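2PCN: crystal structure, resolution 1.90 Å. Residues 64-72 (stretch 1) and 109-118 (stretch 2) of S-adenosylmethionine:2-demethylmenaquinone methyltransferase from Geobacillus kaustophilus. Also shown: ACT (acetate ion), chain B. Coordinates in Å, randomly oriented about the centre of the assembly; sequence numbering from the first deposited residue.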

# COMPACT_ATOMS: atom_id res chain seq x y z
N LYS A 64 -13.53 12.32 -9.26
CA LYS A 64 -14.44 11.19 -9.38
C LYS A 64 -13.76 9.85 -9.18
O LYS A 64 -14.32 8.81 -9.51
N GLY A 65 -12.55 9.87 -8.64
CA GLY A 65 -11.82 8.64 -8.40
C GLY A 65 -11.36 7.94 -9.67
O GLY A 65 -11.01 6.76 -9.65
N SER A 66 -11.35 8.67 -10.78
CA SER A 66 -10.91 8.08 -12.04
C SER A 66 -9.45 7.66 -11.95
O SER A 66 -8.63 8.36 -11.36
N ARG A 67 -9.13 6.52 -12.55
CA ARG A 67 -7.76 6.02 -12.56
C ARG A 67 -7.23 6.01 -14.00
O ARG A 67 -6.18 5.44 -14.28
N ARG A 68 -7.97 6.65 -14.90
CA ARG A 68 -7.57 6.69 -16.31
C ARG A 68 -6.54 7.76 -16.63
O ARG A 68 -5.82 7.66 -17.63
N VAL A 69 -6.47 8.80 -15.81
CA VAL A 69 -5.50 9.87 -16.02
C VAL A 69 -5.03 10.46 -14.70
O VAL A 69 -5.66 10.28 -13.66
N ALA A 70 -3.90 11.16 -14.75
CA ALA A 70 -3.35 11.82 -13.57
C ALA A 70 -3.89 13.24 -13.59
O ALA A 70 -4.10 13.82 -14.67
N LEU A 71 -4.14 13.82 -12.42
CA LEU A 71 -4.66 15.19 -12.37
C LEU A 71 -3.60 16.17 -11.87
O LEU A 71 -3.77 17.39 -11.94
N LEU A 72 -2.49 15.63 -11.38
CA LEU A 72 -1.41 16.46 -10.88
C LEU A 72 -0.07 15.78 -11.11
O LEU A 72 0.06 14.57 -10.91
N ALA A 109 -3.63 11.01 -2.77
CA ALA A 109 -4.41 10.61 -3.93
C ALA A 109 -4.72 9.12 -3.78
O ALA A 109 -4.18 8.46 -2.89
N ILE A 110 -5.57 8.57 -4.65
CA ILE A 110 -5.89 7.15 -4.53
C ILE A 110 -5.00 6.25 -5.36
O ILE A 110 -5.09 5.02 -5.26
N GLY A 111 -4.13 6.84 -6.18
CA GLY A 111 -3.24 6.04 -6.99
C GLY A 111 -2.44 6.86 -7.98
O GLY A 111 -2.51 8.09 -7.98
N THR A 112 -1.67 6.17 -8.82
CA THR A 112 -0.86 6.84 -9.82
C THR A 112 -1.29 6.37 -11.20
O THR A 112 -1.81 5.27 -11.36
N CYS A 113 -1.07 7.23 -12.19
CA CYS A 113 -1.41 6.94 -13.58
C CYS A 113 -0.48 7.81 -14.42
O CYS A 113 -0.44 9.03 -14.24
N PRO A 114 0.27 7.20 -15.34
CA PRO A 114 1.21 7.95 -16.20
C PRO A 114 0.58 8.80 -17.30
O PRO A 114 1.24 9.68 -17.85
N VAL A 115 -0.69 8.55 -17.61
CA VAL A 115 -1.36 9.30 -18.67
C VAL A 115 -1.81 10.70 -18.26
O VAL A 115 -2.46 10.88 -17.23
N LYS A 116 -1.48 11.69 -19.08
CA LYS A 116 -1.86 13.08 -18.79
C LYS A 116 -3.37 13.25 -18.90
O LYS A 116 -4.03 12.55 -19.67
N SER A 117 -3.92 14.18 -18.13
CA SER A 117 -5.35 14.43 -18.17
C SER A 117 -5.68 15.37 -19.32
O SER A 117 -4.80 15.99 -19.91
N LYS A 118 -6.97 15.46 -19.65
CA LYS A 118 -7.42 16.34 -20.72
C LYS A 118 -7.14 17.78 -20.32
O LYS A 118 -6.99 18.09 -19.14

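What holds the two stretches together most firmly? A single good backbone hydrogen bond does so, from A70 N to V115 O at 2.9 Å and 164°. The same carbonyl lies 3.4 Å from V69 CA, in a CA-H...O contact, so V115 O serves two consecutive residues of the facing stretch. Beyond it, S117 binds an acetate ion, probably from the crystallisation liquor: S117 N and S117 OG each donate to ACT OXT at 2.8 Å. The p rotamer of S117 (54°) places its hydroxyl beside its own backbone NH, so both reach one oxygen, while S117 CB packs 3.0 Å from A70 O.

How does R67 reach across when its CA-to-CB bond points only sideways? Its side chain starts in m (-70°) and then extends through two t angles, carrying the guanidinium to I110. There R67 NH1 and R67 NH2 both donate to I110 O, each at 3.4 Å and 133°; these are weak, forked bonds. Two waters add further bridges. Water 1 accepts from R67 NH1 (2.9 Å) and donates to T112 O (3.2 Å), while water 3 donates to I110 O at 2.7 Å and accepts weakly from R67 NH2 at 3.4 Å. I110 CD1 covers one face of the guanidinium, 3.9 Å from R67 NH2. G111 leaves room for this arm, because an ideal CB there would sit 2.6 Å from R67 NH1, a clash.

Which CA-to-CB bonds point toward the other stretch? Those of I110 and C113. I110, with chi1 p (64°) and chi2 t (170°), extends CD1 to within 3.5 Å of G65 O, where the chain has a positive phi that favours glycine. C113 is t (177°), and its sulfur settles against the backbone of the other stretch, with C113 SG 3.3 Å from R68 O and 3.6 Å from V69 CA. Within its own stretch, C113 SG accepts a weak hydrogen bond from V115 N at 3.6 Å.

What fills the remaining space? V69, buried and in m (-60°), has a sideways CA-to-CB bond and packs against V115 and S117. V69 CG1 meets V115 CG1 at 4.1 Å, an apolar contact with the t rotamer of V115, and approaches K116 O at 3.5 Å; V69 CG2 rests 3.7 Å from S117 CB. A70 fits closely, its CB 3.2 Å from C113 O. L71 points away at CB, yet its m,t side chain brings L71 CD2 to 4.0 Å from S117 CB.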

# COMPACT_ATOMS: atom_id res chain seq x y z
CB LYS A 64 -15.13 11.22 -10.75
CG LYS A 64 -15.79 12.56 -11.08
CD LYS A 64 -16.78 12.95 -10.00
CE LYS A 64 -17.30 14.37 -10.20
NZ LYS A 64 -16.22 15.38 -10.09
CB SER A 66 -11.08 9.07 -13.19
OG SER A 66 -10.48 8.55 -14.36
CB ARG A 67 -7.71 4.60 -11.99
CG ARG A 67 -7.97 4.54 -10.49
CD ARG A 67 -8.09 3.10 -10.01
NE ARG A 67 -8.30 3.03 -8.57
CZ ARG A 67 -7.34 3.16 -7.66
NH1 ARG A 67 -6.09 3.38 -8.04
NH2 ARG A 67 -7.63 3.09 -6.37
CB ARG A 68 -8.80 6.85 -17.20
CG ARG A 68 -9.81 5.71 -17.02
CD ARG A 68 -10.82 5.65 -18.16
NE ARG A 68 -11.65 6.85 -18.25
CZ ARG A 68 -12.67 6.99 -19.09
NH1 ARG A 68 -12.99 6.00 -19.92
NH2 ARG A 68 -13.36 8.12 -19.12
CB VAL A 69 -6.08 11.05 -16.86
CG1 VAL A 69 -6.53 10.55 -18.23
CG2 VAL A 69 -7.24 11.69 -16.11
CB ALA A 70 -1.83 11.83 -13.65
CB LEU A 71 -5.89 15.25 -11.46
CG LEU A 71 -7.13 14.49 -11.96
CD1 LEU A 71 -8.23 14.54 -10.91
CD2 LEU A 71 -7.62 15.11 -13.26
CB LEU A 72 -1.62 16.76 -9.39
CG LEU A 72 -0.56 17.62 -8.69
CD1 LEU A 72 -1.22 18.76 -7.95
CD2 LEU A 72 0.24 16.75 -7.75
CB ALA A 109 -3.62 10.87 -5.20
CB ILE A 110 -7.37 6.87 -4.89
CG1 ILE A 110 -7.64 7.21 -6.36
CG2 ILE A 110 -8.28 7.68 -3.97
CD1 ILE A 110 -8.99 6.74 -6.85
CB THR A 112 0.65 6.51 -9.66
OG1 THR A 112 0.85 5.10 -9.79
CG2 THR A 112 1.15 6.98 -8.29
CB CYS A 113 -2.86 7.31 -13.87
SG CYS A 113 -3.31 7.05 -15.60
CB PRO A 114 2.10 6.84 -16.76
CG PRO A 114 1.11 5.73 -16.96
CD PRO A 114 0.32 5.76 -15.66
CB VAL A 115 -2.60 8.53 -19.19
CG1 VAL A 115 -3.25 9.30 -20.33
CG2 VAL A 115 -2.20 7.13 -19.64
CB LYS A 116 -1.15 14.04 -19.76
CG LYS A 116 -1.74 14.11 -21.17
CD LYS A 116 -2.11 12.75 -21.73
CE LYS A 116 -2.23 12.75 -23.25
NZ LYS A 116 -0.88 12.75 -23.88
CB SER A 117 -5.82 15.05 -16.85
OG SER A 117 -5.07 16.21 -16.53
CB LYS A 118 -8.91 16.13 -20.97
CG LYS A 118 -9.23 14.81 -21.65
CD LYS A 118 -10.72 14.66 -21.90
CE LYS A 118 -10.99 13.43 -22.76
NZ LYS A 118 -10.42 12.20 -22.17
C ACT B . -1.23 16.22 -16.18
O ACT B . -0.59 17.14 -16.66
OXT ACT B . -2.33 15.95 -16.63
CH3 ACT B . -0.67 15.42 -15.03
O HOH W 1 -4.27 3.56 -10.27
O HOH W 2 -3.69 3.49 -13.03
O HOH W 3 -6.33 3.58 -3.30